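Local coordinates for uncharacterized protein (Legionella longbeachae NSW150, PDB 4JZA) that probably acts as a phosphoinositide 3-phosphatase, removing phosphate from phosphatidylinositol 3-phosphate and so linking the pathogen to lipid metabolism in its host, at residues V146-M151 against V157-Q162; K693-L698 against I751-I756; Y778-S783 against S799-E804. All coordinates share one frame; numbering follows the deposited sequence.

Contact 1. Residues V146-M151 against V157-Q162; sequences VTLLPM and VDYVLQ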
ATOM      1  N   VAL A 146      -1.669 -16.293  17.399  1.00 42.50           N
ATOM      2  CA  VAL A 146      -2.387 -16.670  18.614  1.00 41.51           C
ATOM      3  C   VAL A 146      -1.720 -15.917  19.728  1.00 38.51           C
ATOM      4  O   VAL A 146      -0.510 -15.872  19.780  1.00 37.02           O
ATOM      5  CB  VAL A 146      -2.247 -18.174  18.911  1.00 43.12           C
ATOM      6  CG1 VAL A 146      -2.945 -18.519  20.208  1.00 43.54           C
ATOM      7  CG2 VAL A 146      -2.792 -19.020  17.778  1.00 42.38           C
ATOM      8  N   THR A 147      -2.494 -15.302  20.596  1.00 39.99           N
ATOM      9  CA  THR A 147      -1.927 -14.612  21.746  1.00 41.66           C
ATOM     10  C   THR A 147      -2.503 -15.206  23.050  1.00 45.21           C
ATOM     11  O   THR A 147      -3.698 -15.179  23.323  1.00 46.16           O
ATOM     12  CB  THR A 147      -2.150 -13.080  21.686  1.00 40.23           C
ATOM     13  OG1 THR A 147      -1.537 -12.506  20.486  1.00 36.52           O
ATOM     14  CG2 THR A 147      -1.553 -12.425  22.942  1.00 39.17           C
ATOM     15  N   LEU A 148      -1.596 -15.692  23.884  1.00 47.06           N
ATOM     16  CA  LEU A 148      -1.966 -16.325  25.134  1.00 48.67           C
ATOM     17  C   LEU A 148      -1.797 -15.388  26.311  1.00 46.36           C
ATOM     18  O   LEU A 148      -0.738 -14.825  26.529  1.00 45.09           O
ATOM     19  CB  LEU A 148      -1.123 -17.574  25.354  1.00 52.32           C
ATOM     20  CG  LEU A 148      -1.374 -18.384  26.619  1.00 55.30           C
ATOM     21  CD1 LEU A 148      -0.980 -19.827  26.377  1.00 57.65           C
ATOM     22  CD2 LEU A 148      -0.592 -17.815  27.786  1.00 54.64           C
ATOM     23  N   LEU A 149      -2.876 -15.234  27.064  1.00 50.26           N
ATOM     24  CA  LEU A 149      -2.907 -14.405  28.250  1.00 53.58           C
ATOM     25  C   LEU A 149      -3.382 -15.225  29.438  1.00 53.52           C
ATOM     26  O   LEU A 149      -4.383 -15.931  29.334  1.00 50.93           O
ATOM     27  CB  LEU A 149      -3.860 -13.239  28.025  1.00 56.31           C
ATOM     28  CG  LEU A 149      -3.619 -11.950  28.793  1.00 57.03           C
ATOM     29  CD1 LEU A 149      -2.157 -11.572  28.732  1.00 60.38           C
ATOM     30  CD2 LEU A 149      -4.476 -10.850  28.205  1.00 60.91           C
ATOM     31  N   PRO A 150      -2.615 -15.114  30.611  1.00 54.51           N
ATOM     32  CA  PRO A 150      -3.177 -15.866  31.743  1.00 55.73           C
ATOM     33  C   PRO A 150      -4.304 -15.108  32.434  1.00 56.28           C
ATOM     34  O   PRO A 150      -4.139 -13.959  32.804  1.00 53.54           O
ATOM     35  CB  PRO A 150      -1.996 -16.000  32.687  1.00 56.00           C
ATOM     36  CG  PRO A 150      -1.352 -14.683  32.593  1.00 57.60           C
ATOM     37  CD  PRO A 150      -1.309 -14.461  31.119  1.00 55.25           C
HETATM   38  N   MSE A 151      -5.448 -15.760  32.581  1.00 62.45           N
HETATM   39  CA  MSE A 151      -6.570 -15.214  33.301  1.00 67.02           C
HETATM   40  C   MSE A 151      -7.355 -16.365  33.820  1.00 65.22           C
HETATM   41  O   MSE A 151      -7.401 -17.381  33.122  1.00 70.25           O
HETATM   42  CB  MSE A 151      -7.471 -14.582  32.271  1.00 70.85           C
HETATM   43  CG  MSE A 151      -7.104 -13.148  31.976  1.00 78.30           C
HETATM   44 SE   MSE A 151      -8.697 -12.419  31.110  0.93 96.68          SE
HETATM   45  CE  MSE A 151      -7.799 -11.097  29.977  1.00 84.73           C
ATOM     46  N   VAL A 157     -10.948 -22.571  32.688  1.00 81.57           N
ATOM     47  CA  VAL A 157     -10.087 -21.629  31.979  1.00 71.48           C
ATOM     48  C   VAL A 157      -9.054 -20.954  32.870  1.00 64.40           C
ATOM     49  O   VAL A 157      -9.397 -20.220  33.779  1.00 66.76           O
ATOM     50  CB  VAL A 157     -10.939 -20.518  31.350  1.00 66.54           C
ATOM     51  CG1 VAL A 157     -10.069 -19.523  30.617  1.00 62.45           C
ATOM     52  CG2 VAL A 157     -11.990 -21.107  30.433  1.00 65.05           C
ATOM     53  N   ASP A 158      -7.782 -21.186  32.585  1.00 61.38           N
ATOM     54  CA  ASP A 158      -6.710 -20.506  33.289  1.00 62.64           C
ATOM     55  C   ASP A 158      -5.995 -19.561  32.342  1.00 58.92           C
ATOM     56  O   ASP A 158      -5.242 -18.690  32.757  1.00 54.77           O
ATOM     57  CB  ASP A 158      -5.711 -21.519  33.844  1.00 69.40           C
ATOM     58  CG  ASP A 158      -6.305 -22.393  34.917  1.00 71.18           C
ATOM     59  OD1 ASP A 158      -6.329 -21.959  36.083  1.00 70.07           O
ATOM     60  OD2 ASP A 158      -6.742 -23.515  34.598  1.00 68.44           O
ATOM     61  N   TYR A 159      -6.219 -19.767  31.053  1.00 57.87           N
ATOM     62  CA  TYR A 159      -5.605 -18.942  30.034  1.00 56.16           C
ATOM     63  C   TYR A 159      -6.619 -18.565  28.982  1.00 53.04           C
ATOM     64  O   TYR A 159      -7.484 -19.351  28.636  1.00 48.63           O
ATOM     65  CB  TYR A 159      -4.437 -19.677  29.393  1.00 55.65           C
ATOM     66  CG  TYR A 159      -3.398 -20.114  30.381  1.00 61.71           C
ATOM     67  CD1 TYR A 159      -3.618 -21.193  31.213  1.00 66.17           C
ATOM     68  CD2 TYR A 159      -2.199 -19.449  30.486  1.00 66.09           C
ATOM     69  CE1 TYR A 159      -2.666 -21.594  32.122  1.00 65.21           C
ATOM     70  CE2 TYR A 159      -1.243 -19.845  31.391  1.00 66.20           C
ATOM     71  CZ  TYR A 159      -1.485 -20.916  32.204  1.00 66.21           C
ATOM     72  OH  TYR A 159      -0.528 -21.307  33.101  1.00 72.07           O
ATOM     73  N   VAL A 160      -6.489 -17.358  28.462  1.00 53.71           N
ATOM     74  CA  VAL A 160      -7.358 -16.886  27.405  1.00 51.08           C
ATOM     75  C   VAL A 160      -6.535 -16.742  26.140  1.00 47.98           C
ATOM     76  O   VAL A 160      -5.449 -16.189  26.164  1.00 45.93           O
ATOM     77  CB  VAL A 160      -8.034 -15.556  27.783  1.00 52.77           C
ATOM     78  CG1 VAL A 160      -8.652 -14.882  26.568  1.00 54.42           C
ATOM     79  CG2 VAL A 160      -9.100 -15.801  28.832  1.00 52.12           C
ATOM     80  N   LEU A 161      -7.057 -17.272  25.043  1.00 49.63           N
ATOM     81  CA  LEU A 161      -6.374 -17.206  23.767  1.00 47.31           C
ATOM     82  C   LEU A 161      -7.150 -16.355  22.793  1.00 44.53           C
ATOM     83  O   LEU A 161      -8.313 -16.609  22.533  1.00 46.42           O
ATOM     84  CB  LEU A 161      -6.224 -18.605  23.179  1.00 49.28           C
ATOM     85  CG  LEU A 161      -4.900 -19.336  23.375  1.00 51.46           C
ATOM     86  CD1 LEU A 161      -4.365 -19.136  24.775  1.00 50.98           C
ATOM     87  CD2 LEU A 161      -5.066 -20.813  23.087  1.00 54.42           C
ATOM     88  N   GLN A 162      -6.487 -15.351  22.241  1.00 43.45           N
ATOM     89  CA  GLN A 162      -7.015 -14.621  21.106  1.00 41.11           C
ATOM     90  C   GLN A 162      -6.372 -15.244  19.887  1.00 39.32           C
ATOM     91  O   GLN A 162      -5.158 -15.449  19.855  1.00 37.81           O
ATOM     92  CB  GLN A 162      -6.651 -13.164  21.188  1.00 43.52           C
ATOM     93  CG  GLN A 162      -7.025 -12.482  22.487  1.00 45.97           C
ATOM     94  CD  GLN A 162      -6.517 -11.087  22.434  1.00 47.49           C
ATOM     95  OE1 GLN A 162      -6.778 -10.448  21.522  1.00 54.64           O
ATOM     96  NE2 GLN A 162      -5.854 -10.608  23.353  1.00 44.37           N
TER

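Contact 2. Residues K693-L698 against I751-I756; sequences KLYDAL and IRIEKI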
ATOM      1  N   LYS A 693      43.758   6.077  -9.100  1.00 42.86           N
ATOM      2  CA  LYS A 693      44.386   6.299 -10.404  1.00 44.44           C
ATOM      3  C   LYS A 693      43.954   7.626 -10.960  1.00 41.90           C
ATOM      4  O   LYS A 693      44.774   8.389 -11.449  1.00 44.32           O
ATOM      5  CB  LYS A 693      44.026   5.191 -11.418  1.00 47.68           C
ATOM      6  CG  LYS A 693      44.423   3.774 -11.022  1.00 49.54           C
ATOM      7  CD  LYS A 693      44.013   2.754 -12.070  1.00 53.16           C
ATOM      8  CE  LYS A 693      44.174   1.353 -11.536  1.00 57.91           C
ATOM      9  NZ  LYS A 693      44.582   0.489 -12.667  1.00 68.27           N
ATOM     10  N   LEU A 694      42.658   7.879 -10.896  1.00 41.45           N
ATOM     11  CA  LEU A 694      42.073   9.129 -11.392  1.00 41.11           C
ATOM     12  C   LEU A 694      42.607  10.302 -10.605  1.00 43.02           C
ATOM     13  O   LEU A 694      43.021  11.317 -11.198  1.00 42.22           O
ATOM     14  CB  LEU A 694      40.550   9.111 -11.285  1.00 38.80           C
ATOM     15  CG  LEU A 694      39.811   8.231 -12.288  1.00 37.37           C
ATOM     16  CD1 LEU A 694      38.335   8.205 -11.925  1.00 39.50           C
ATOM     17  CD2 LEU A 694      39.988   8.769 -13.679  1.00 36.53           C
ATOM     18  N   TYR A 695      42.647  10.138  -9.278  1.00 42.63           N
ATOM     19  CA  TYR A 695      43.204  11.163  -8.396  1.00 43.01           C
ATOM     20  C   TYR A 695      44.675  11.438  -8.719  1.00 41.05           C
ATOM     21  O   TYR A 695      45.032  12.558  -9.030  1.00 38.45           O
ATOM     22  CB  TYR A 695      43.025  10.774  -6.923  1.00 46.61           C
ATOM     23  CG  TYR A 695      43.321  11.890  -5.959  1.00 49.09           C
ATOM     24  CD1 TYR A 695      42.316  12.761  -5.557  1.00 51.28           C
ATOM     25  CD2 TYR A 695      44.599  12.074  -5.450  1.00 49.92           C
ATOM     26  CE1 TYR A 695      42.567  13.788  -4.674  1.00 53.61           C
ATOM     27  CE2 TYR A 695      44.873  13.117  -4.584  1.00 51.51           C
ATOM     28  CZ  TYR A 695      43.855  13.975  -4.210  1.00 54.04           C
ATOM     29  OH  TYR A 695      44.127  15.007  -3.363  1.00 54.59           O
ATOM     30  N   ASP A 696      45.532  10.439  -8.679  1.00 40.83           N
ATOM     31  CA  ASP A 696      46.954  10.713  -8.966  1.00 45.94           C
ATOM     32  C   ASP A 696      47.176  11.433 -10.321  1.00 43.69           C
ATOM     33  O   ASP A 696      47.849  12.469 -10.389  1.00 42.42           O
ATOM     34  CB  ASP A 696      47.806   9.412  -8.873  1.00 48.71           C
ATOM     35  CG  ASP A 696      47.763   8.790  -7.471  1.00 52.76           C
ATOM     36  OD1 ASP A 696      47.582   9.532  -6.461  1.00 55.08           O
ATOM     37  OD2 ASP A 696      47.867   7.550  -7.384  1.00 57.29           O
ATOM     38  N   ALA A 697      46.636  10.868 -11.396  1.00 42.73           N
ATOM     39  CA  ALA A 697      46.723  11.502 -12.723  1.00 42.21           C
ATOM     40  C   ALA A 697      46.222  12.942 -12.707  1.00 41.27           C
ATOM     41  O   ALA A 697      46.880  13.820 -13.189  1.00 44.94           O
ATOM     42  CB  ALA A 697      45.959  10.688 -13.774  1.00 39.64           C
ATOM     43  N   LEU A 698      45.081  13.186 -12.111  1.00 42.30           N
ATOM     44  CA  LEU A 698      44.583  14.551 -11.988  1.00 44.85           C
ATOM     45  C   LEU A 698      45.446  15.488 -11.141  1.00 48.03           C
ATOM     46  O   LEU A 698      45.595  16.681 -11.486  1.00 48.72           O
ATOM     47  CB  LEU A 698      43.170  14.539 -11.475  1.00 43.56           C
ATOM     48  CG  LEU A 698      42.401  15.842 -11.577  1.00 45.33           C
ATOM     49  CD1 LEU A 698      42.377  16.463 -12.965  1.00 43.58           C
ATOM     50  CD2 LEU A 698      40.980  15.574 -11.065  1.00 46.56           C
ATOM     51  N   ILE A 751      36.078   9.898  -1.480  1.00 54.61           N
ATOM     52  CA  ILE A 751      35.318  11.104  -1.130  1.00 57.74           C
ATOM     53  C   ILE A 751      35.809  12.279  -1.979  1.00 52.01           C
ATOM     54  O   ILE A 751      35.033  13.094  -2.463  1.00 49.72           O
ATOM     55  CB  ILE A 751      35.377  11.547   0.388  1.00 67.59           C
ATOM     56  CG1 ILE A 751      35.982  10.502   1.356  1.00 74.55           C
ATOM     57  CG2 ILE A 751      33.986  11.958   0.876  1.00 69.67           C
ATOM     58  CD1 ILE A 751      35.001   9.716   2.213  1.00 73.71           C
ATOM     59  N   ARG A 752      37.113  12.381  -2.151  1.00 52.58           N
ATOM     60  CA  ARG A 752      37.685  13.433  -3.005  1.00 50.78           C
ATOM     61  C   ARG A 752      37.086  13.349  -4.424  1.00 48.45           C
ATOM     62  O   ARG A 752      36.693  14.375  -4.976  1.00 43.97           O
ATOM     63  CB  ARG A 752      39.206  13.336  -3.065  1.00 55.36           C
ATOM     64  CG  ARG A 752      39.948  13.522  -1.743  1.00 61.61           C
ATOM     65  CD  ARG A 752      39.847  14.954  -1.255  1.00 71.55           C
ATOM     66  NE  ARG A 752      40.444  15.155   0.074  1.00 79.28           N
ATOM     67  CZ  ARG A 752      41.688  15.573   0.305  1.00 83.16           C
ATOM     68  NH1 ARG A 752      42.519  15.832  -0.706  1.00 87.07           N
ATOM     69  NH2 ARG A 752      42.120  15.715   1.559  1.00 78.67           N
ATOM     70  N   ILE A 753      36.969  12.130  -4.979  1.00 44.96           N
ATOM     71  CA  ILE A 753      36.435  11.967  -6.322  1.00 44.18           C
ATOM     72  C   ILE A 753      34.938  12.291  -6.313  1.00 43.52           C
ATOM     73  O   ILE A 753      34.454  12.893  -7.241  1.00 40.45           O
ATOM     74  CB  ILE A 753      36.806  10.589  -6.977  1.00 45.83           C
ATOM     75  CG1 ILE A 753      37.944  10.701  -7.968  1.00 49.28           C
ATOM     76  CG2 ILE A 753      35.737  10.080  -7.920  1.00 46.17           C
ATOM     77  CD1 ILE A 753      39.231  11.227  -7.412  1.00 55.06           C
ATOM     78  N   GLU A 754      34.222  11.895  -5.261  1.00 47.35           N
ATOM     79  CA  GLU A 754      32.803  12.267  -5.078  1.00 49.82           C
ATOM     80  C   GLU A 754      32.687  13.784  -5.222  1.00 50.55           C
ATOM     81  O   GLU A 754      31.869  14.310  -5.990  1.00 48.06           O
ATOM     82  CB  GLU A 754      32.260  11.813  -3.690  1.00 51.33           C
ATOM     83  CG  GLU A 754      30.836  12.273  -3.362  1.00 53.62           C
ATOM     84  CD  GLU A 754      30.320  11.858  -1.975  1.00 56.76           C
ATOM     85  OE1 GLU A 754      29.483  12.595  -1.394  1.00 66.44           O
ATOM     86  OE2 GLU A 754      30.714  10.796  -1.459  1.00 55.98           O
ATOM     87  N   LYS A 755      33.527  14.468  -4.463  1.00 49.97           N
ATOM     88  CA  LYS A 755      33.435  15.903  -4.373  1.00 54.31           C
ATOM     89  C   LYS A 755      33.859  16.580  -5.654  1.00 49.44           C
ATOM     90  O   LYS A 755      33.248  17.534  -6.062  1.00 53.29           O
ATOM     91  CB  LYS A 755      34.255  16.416  -3.189  1.00 59.69           C
ATOM     92  CG  LYS A 755      33.576  16.184  -1.841  1.00 61.98           C
ATOM     93  CD  LYS A 755      34.574  16.447  -0.737  1.00 73.41           C
ATOM     94  CE  LYS A 755      33.930  16.424   0.629  1.00 79.35           C
ATOM     95  NZ  LYS A 755      34.667  17.371   1.516  1.00 84.28           N
ATOM     96  N   ILE A 756      34.909  16.077  -6.281  1.00 46.26           N
ATOM     97  CA  ILE A 756      35.351  16.596  -7.534  1.00 41.33           C
ATOM     98  C   ILE A 756      34.304  16.430  -8.599  1.00 41.24           C
ATOM     99  O   ILE A 756      34.138  17.298  -9.442  1.00 42.46           O
ATOM    100  CB  ILE A 756      36.620  15.897  -7.965  1.00 44.08           C
ATOM    101  CG1 ILE A 756      37.785  16.399  -7.077  1.00 45.71           C
ATOM    102  CG2 ILE A 756      36.922  16.165  -9.443  1.00 42.84           C
ATOM    103  CD1 ILE A 756      39.070  15.594  -7.221  1.00 42.86           C
TER

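Contact 3. Residues Y778-S783 against S799-E804; sequences YGRLRS and STTVEE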
ATOM      1  N   TYR A 778      37.053  18.168 -17.374  1.00 36.05           N
ATOM      2  CA  TYR A 778      35.604  18.222 -17.240  1.00 34.22           C
ATOM      3  C   TYR A 778      34.914  17.130 -18.028  1.00 34.03           C
ATOM      4  O   TYR A 778      34.016  16.420 -17.524  1.00 33.17           O
ATOM      5  CB  TYR A 778      35.058  19.574 -17.728  1.00 33.31           C
ATOM      6  CG  TYR A 778      35.368  20.793 -16.872  1.00 34.17           C
ATOM      7  CD1 TYR A 778      36.091  20.700 -15.685  1.00 34.73           C
ATOM      8  CD2 TYR A 778      34.921  22.066 -17.263  1.00 34.59           C
ATOM      9  CE1 TYR A 778      36.357  21.824 -14.928  1.00 35.58           C
ATOM     10  CE2 TYR A 778      35.163  23.187 -16.494  1.00 34.98           C
ATOM     11  CZ  TYR A 778      35.892  23.071 -15.337  1.00 34.92           C
ATOM     12  OH  TYR A 778      36.143  24.187 -14.569  1.00 31.70           O
ATOM     13  N   GLY A 779      35.316  16.991 -19.283  1.00 35.58           N
ATOM     14  CA  GLY A 779      34.694  16.000 -20.176  1.00 34.13           C
ATOM     15  C   GLY A 779      34.815  14.558 -19.726  1.00 32.43           C
ATOM     16  O   GLY A 779      33.884  13.794 -19.766  1.00 31.10           O
ATOM     17  N   ARG A 780      35.993  14.163 -19.306  1.00 35.29           N
ATOM     18  CA  ARG A 780      36.192  12.770 -18.891  1.00 35.58           C
ATOM     19  C   ARG A 780      35.514  12.459 -17.586  1.00 35.81           C
ATOM     20  O   ARG A 780      34.858  11.411 -17.472  1.00 35.80           O
ATOM     21  CB  ARG A 780      37.677  12.447 -18.726  1.00 35.82           C
ATOM     22  CG  ARG A 780      38.441  12.512 -20.018  1.00 35.94           C
ATOM     23  CD  ARG A 780      38.083  11.372 -20.915  1.00 36.41           C
ATOM     24  NE  ARG A 780      38.775  11.506 -22.177  1.00 37.59           N
ATOM     25  CZ  ARG A 780      38.737  10.618 -23.164  1.00 37.03           C
ATOM     26  NH1 ARG A 780      38.050   9.533 -23.050  1.00 38.72           N
ATOM     27  NH2 ARG A 780      39.449  10.791 -24.248  1.00 38.30           N
ATOM     28  N   LEU A 781      35.722  13.331 -16.591  1.00 35.27           N
ATOM     29  CA  LEU A 781      35.061  13.177 -15.324  1.00 34.12           C
ATOM     30  C   LEU A 781      33.561  13.160 -15.548  1.00 35.64           C
ATOM     31  O   LEU A 781      32.859  12.348 -14.966  1.00 36.30           O
ATOM     32  CB  LEU A 781      35.455  14.273 -14.367  1.00 34.71           C
ATOM     33  CG  LEU A 781      36.811  13.948 -13.734  1.00 36.28           C
ATOM     34  CD1 LEU A 781      37.407  15.145 -13.018  1.00 37.14           C
ATOM     35  CD2 LEU A 781      36.700  12.805 -12.755  1.00 35.53           C
ATOM     36  N   ARG A 782      33.038  14.025 -16.403  1.00 35.78           N
ATOM     37  CA  ARG A 782      31.599  14.020 -16.569  1.00 36.85           C
ATOM     38  C   ARG A 782      31.159  12.727 -17.228  1.00 36.80           C
ATOM     39  O   ARG A 782      30.043  12.232 -17.011  1.00 37.04           O
ATOM     40  CB  ARG A 782      31.133  15.253 -17.321  1.00 39.97           C
ATOM     41  CG  ARG A 782      29.641  15.365 -17.637  1.00 39.38           C
ATOM     42  CD  ARG A 782      29.404  16.486 -18.689  1.00 41.54           C
ATOM     43  NE  ARG A 782      29.187  17.720 -17.959  1.00 46.04           N
ATOM     44  CZ  ARG A 782      29.883  18.848 -18.047  1.00 56.07           C
ATOM     45  NH1 ARG A 782      30.866  19.084 -18.953  1.00 63.92           N
ATOM     46  NH2 ARG A 782      29.528  19.802 -17.230  1.00 57.31           N
ATOM     47  N   SER A 783      32.040  12.115 -17.989  1.00 41.57           N
ATOM     48  CA  SER A 783      31.677  10.838 -18.644  1.00 43.16           C
ATOM     49  C   SER A 783      31.345   9.710 -17.648  1.00 41.53           C
ATOM     50  O   SER A 783      30.699   8.755 -18.031  1.00 43.66           O
ATOM     51  CB  SER A 783      32.729  10.393 -19.666  1.00 42.47           C
ATOM     52  OG  SER A 783      33.709   9.511 -19.127  1.00 43.30           O
ATOM     53  N   SER A 799      41.114   3.911 -17.640  1.00 40.92           N
ATOM     54  CA  SER A 799      42.293   3.651 -18.475  1.00 44.81           C
ATOM     55  C   SER A 799      42.544   4.796 -19.473  1.00 44.33           C
ATOM     56  O   SER A 799      43.622   5.396 -19.513  1.00 43.81           O
ATOM     57  CB  SER A 799      42.106   2.348 -19.258  1.00 47.73           C
ATOM     58  OG  SER A 799      43.340   1.678 -19.404  1.00 51.13           O
ATOM     59  N   THR A 800      41.520   5.111 -20.252  1.00 42.51           N
ATOM     60  CA  THR A 800      41.621   6.122 -21.287  1.00 42.32           C
ATOM     61  C   THR A 800      41.859   7.526 -20.737  1.00 42.41           C
ATOM     62  O   THR A 800      42.646   8.323 -21.260  1.00 42.46           O
ATOM     63  CB  THR A 800      40.297   6.161 -22.038  1.00 44.26           C
ATOM     64  OG1 THR A 800      39.970   4.854 -22.473  1.00 44.16           O
ATOM     65  CG2 THR A 800      40.337   7.082 -23.249  1.00 45.62           C
ATOM     66  N   THR A 801      41.139   7.832 -19.680  1.00 41.98           N
ATOM     67  CA  THR A 801      41.252   9.119 -19.036  1.00 41.00           C
ATOM     68  C   THR A 801      42.660   9.285 -18.453  1.00 41.10           C
ATOM     69  O   THR A 801      43.261  10.339 -18.643  1.00 41.91           O
ATOM     70  CB  THR A 801      40.215   9.244 -17.908  1.00 42.91           C
ATOM     71  OG1 THR A 801      38.883   9.118 -18.431  1.00 36.65           O
ATOM     72  CG2 THR A 801      40.392  10.571 -17.181  1.00 47.19           C
ATOM     73  N   VAL A 802      43.201   8.262 -17.765  1.00 40.40           N
ATOM     74  CA  VAL A 802      44.544   8.370 -17.203  1.00 39.88           C
ATOM     75  C   VAL A 802      45.541   8.548 -18.345  1.00 39.50           C
ATOM     76  O   VAL A 802      46.485   9.321 -18.236  1.00 39.79           O
ATOM     77  CB  VAL A 802      44.956   7.178 -16.283  1.00 40.59           C
ATOM     78  CG1 VAL A 802      46.404   7.296 -15.832  1.00 39.23           C
ATOM     79  CG2 VAL A 802      44.076   7.122 -15.040  1.00 41.88           C
ATOM     80  N   GLU A 803      45.337   7.862 -19.446  1.00 40.76           N
ATOM     81  CA  GLU A 803      46.286   7.980 -20.541  1.00 44.36           C
ATOM     82  C   GLU A 803      46.257   9.368 -21.087  1.00 42.81           C
ATOM     83  O   GLU A 803      47.318   9.994 -21.298  1.00 43.47           O
ATOM     84  CB  GLU A 803      46.063   6.941 -21.646  1.00 51.72           C
ATOM     85  CG  GLU A 803      47.176   5.895 -21.677  1.00 65.65           C
ATOM     86  CD  GLU A 803      46.775   4.585 -22.376  1.00 84.73           C
ATOM     87  OE1 GLU A 803      45.637   4.493 -22.910  1.00 85.18           O
ATOM     88  OE2 GLU A 803      47.623   3.648 -22.415  1.00 99.06           O
ATOM     89  N   GLU A 804      45.041   9.873 -21.283  1.00 40.42           N
ATOM     90  CA  GLU A 804      44.883  11.166 -21.859  1.00 38.09           C
ATOM     91  C   GLU A 804      45.445  12.230 -20.924  1.00 37.95           C
ATOM     92  O   GLU A 804      46.194  13.108 -21.358  1.00 37.20           O
ATOM     93  CB  GLU A 804      43.444  11.418 -22.170  1.00 38.59           C
ATOM     94  CG  GLU A 804      43.134  12.855 -22.532  1.00 40.68           C
ATOM     95  CD  GLU A 804      41.773  12.956 -23.173  1.00 45.42           C
ATOM     96  OE1 GLU A 804      40.802  13.583 -22.619  1.00 45.64           O
ATOM     97  OE2 GLU A 804      41.664  12.339 -24.255  1.00 46.41           O
TER

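Contact 1. Residues V146-M151 against V157-Q162
Thr-147 with Gln-162 and Leu-149 with Val-160 form the two hydrogen-bonded pairs that zip these antiparallel strands together. In the first, the bond from Thr-147 N to Gln-162 O spans 2.8 Å and the return bond from Gln-162 N to Thr-147 O 3.0 Å. Between Leu-149 and Val-160 the corresponding lengths are 2.9 Å from Leu-149 N to Val-160 O and 2.7 Å from Val-160 N to Leu-149 O. A fifth, more bent bond runs from Met-151 N to Asp-158 O. Together the strands make a beta hairpin in the interior of a mixed sheet: strand 5-10 pairs with the outer side of 144-150, and strand 352-359 with that of 159-166. Next to the turn, Asp-158 and Tyr-159 both face Leu-359, a classic beta bulge.

Apolar side chains of the non-hydrogen-bonded pairs gather on one face. Leu-148, its CG anti to the backbone N (chi1 -180°), sends CD2 to within 3.5 Å of Tyr-159 CD2, meeting the ring obliquely. Leu-148 CG lies 3.6 Å from Leu-161 CD1, so one leucine bridges two neighbours on the opposing strand. Leu-161 CG also meets Val-146 CG1, while Pro-150 CB packs by the CD2-CE2 side of the tyrosine, whose hydroxyl bonds to Glu-361.

Beyond the strand end, CB of selenomethionine Met-151 touches Val-160 CG2, a side chain of the other face, at 4.0 Å, with SE reaching the same methyl. Thr-147 and Gln-162 turn their polar ends elsewhere on this face: Thr-147 OG1 bonds to His-604 and Arg-8, and Gln-162 NE2 to Ser-602 on helix 587-602.

Contact 2. Residues K693-L698 against I751-I756
Tyr-695 meets both Arg-752 and Ile-753 because its first torsion sets CG anti to the backbone N (chi1 -168°), carrying the ring across to segment 751-756. Arg-752 answers from the other helix with CG anti to the carbonyl carbon and a bend at chi2, which lets the chain run along the CE1 side of the ring toward its hydroxyl. Its CB lies 3.8 Å from Tyr-695 CE1 and its CG 3.9 Å from the same atom, both aliphatic contacts on the side of the ring that also meets Ile-753. The guanidinium ends beyond the hydroxyl, with Arg-752 NH1 3.2 Å from Tyr-695 OH; the oxygen lies at the edge of the guanidinium, whose plane is turned 60° from that of the ring. NH1 has a partner of its own in the carbonyl oxygen of Ser-742, which helps to fix the end of the arginine.

Nearer the root of the tyrosine, Ile-753 CD1 comes in at the ring edge, in its plane, and is 3.9 Å from both CB and CD1 of Tyr-695. The single methyl thus fits beside the start of the side chain, while the arginine follows its length. One turn further along each helix, Leu-698 CD2 and Ile-756 CD1 meet more loosely, at 4.3 Å, and extend the apolar seam. Other helices share the packing: Met-740 of helix 731-740 lies against Tyr-695, Ile-736 and Leu-739 against Ile-756, and Trp-805 against Leu-698.

The short helical segments run 10.4 Å apart at closest approach and cross at 68°, a steep helix-helix packing between helices 676-702 and 748-761 within the all-helical bundle of the phosphoinositide phosphatase C-terminal domain.

Contact 3. Residues Y778-S783 against S799-E804
Arg-780 reaches from helix 772-782 to Glu-804 on helix 794-817 and has by far the most surface buried here. Its side-on grip uses two nitrogens, one to each carboxylate oxygen: NE to Glu-804 OE1 at 2.9 Å, and NH2 to OE2 of the same glutamate at 2.7 Å. OE1 lies at the guanidinium edge, in its plane. The carboxylate is turned 68° against that plane, and both of its oxygens are met from above their own plane, so this salt bridge is not the flat, coplanar kind. Glu-804, extended beyond CG, also receives the Ser-776 hydroxyl at OE1.

Thr-801 takes up the stem of the arginine, the two side chains running past each other in opposite directions. Its OG1 is 3.4 Å from Arg-780 CD and its CG2 3.6 Å from Arg-780 CB; OG1 is bonded to the Ile-797 carbonyl of its own helix. Farther out, Thr-800 CG2 comes to 3.4 Å from Arg-780 NH1, its side chain crossing the arginine at about a right angle.

The short segments run antiparallel, at 164°, their axes 10.5 Å apart at closest approach. Arg-780 spans that gap through opposite charge at its tip and aliphatic contact along its stem, so the pairing probably depends on electrostatic attraction as well as on shape, and the two-point grip probably limits rotation of the guanidinium.

How the contacts relate
Contact 1 comes first along the chain, as a hairpin within the nine-stranded mixed sheet. Another strand of that sheet, 545-549, runs into a CX5R signature consistent with a cysteine-based phosphatase. Contacts 2 and 3 follow in series far away: their centres lie 64 and 69 Å from that of contact 1, and contacts 1 and 3 fall on opposite sides of the chain's centre. Contacts 2 and 3, only 11 Å apart between centres, belong to one helical C-terminal domain and touch directly. Ile-756 packs on Leu-781, Leu-694 on Thr-801 and Ala-697 on Val-802, joining helices 676-702, 748-761, 772-782 and 794-817 into one core, with nearest atoms of contacts 1 and 2 about 45 Å apart.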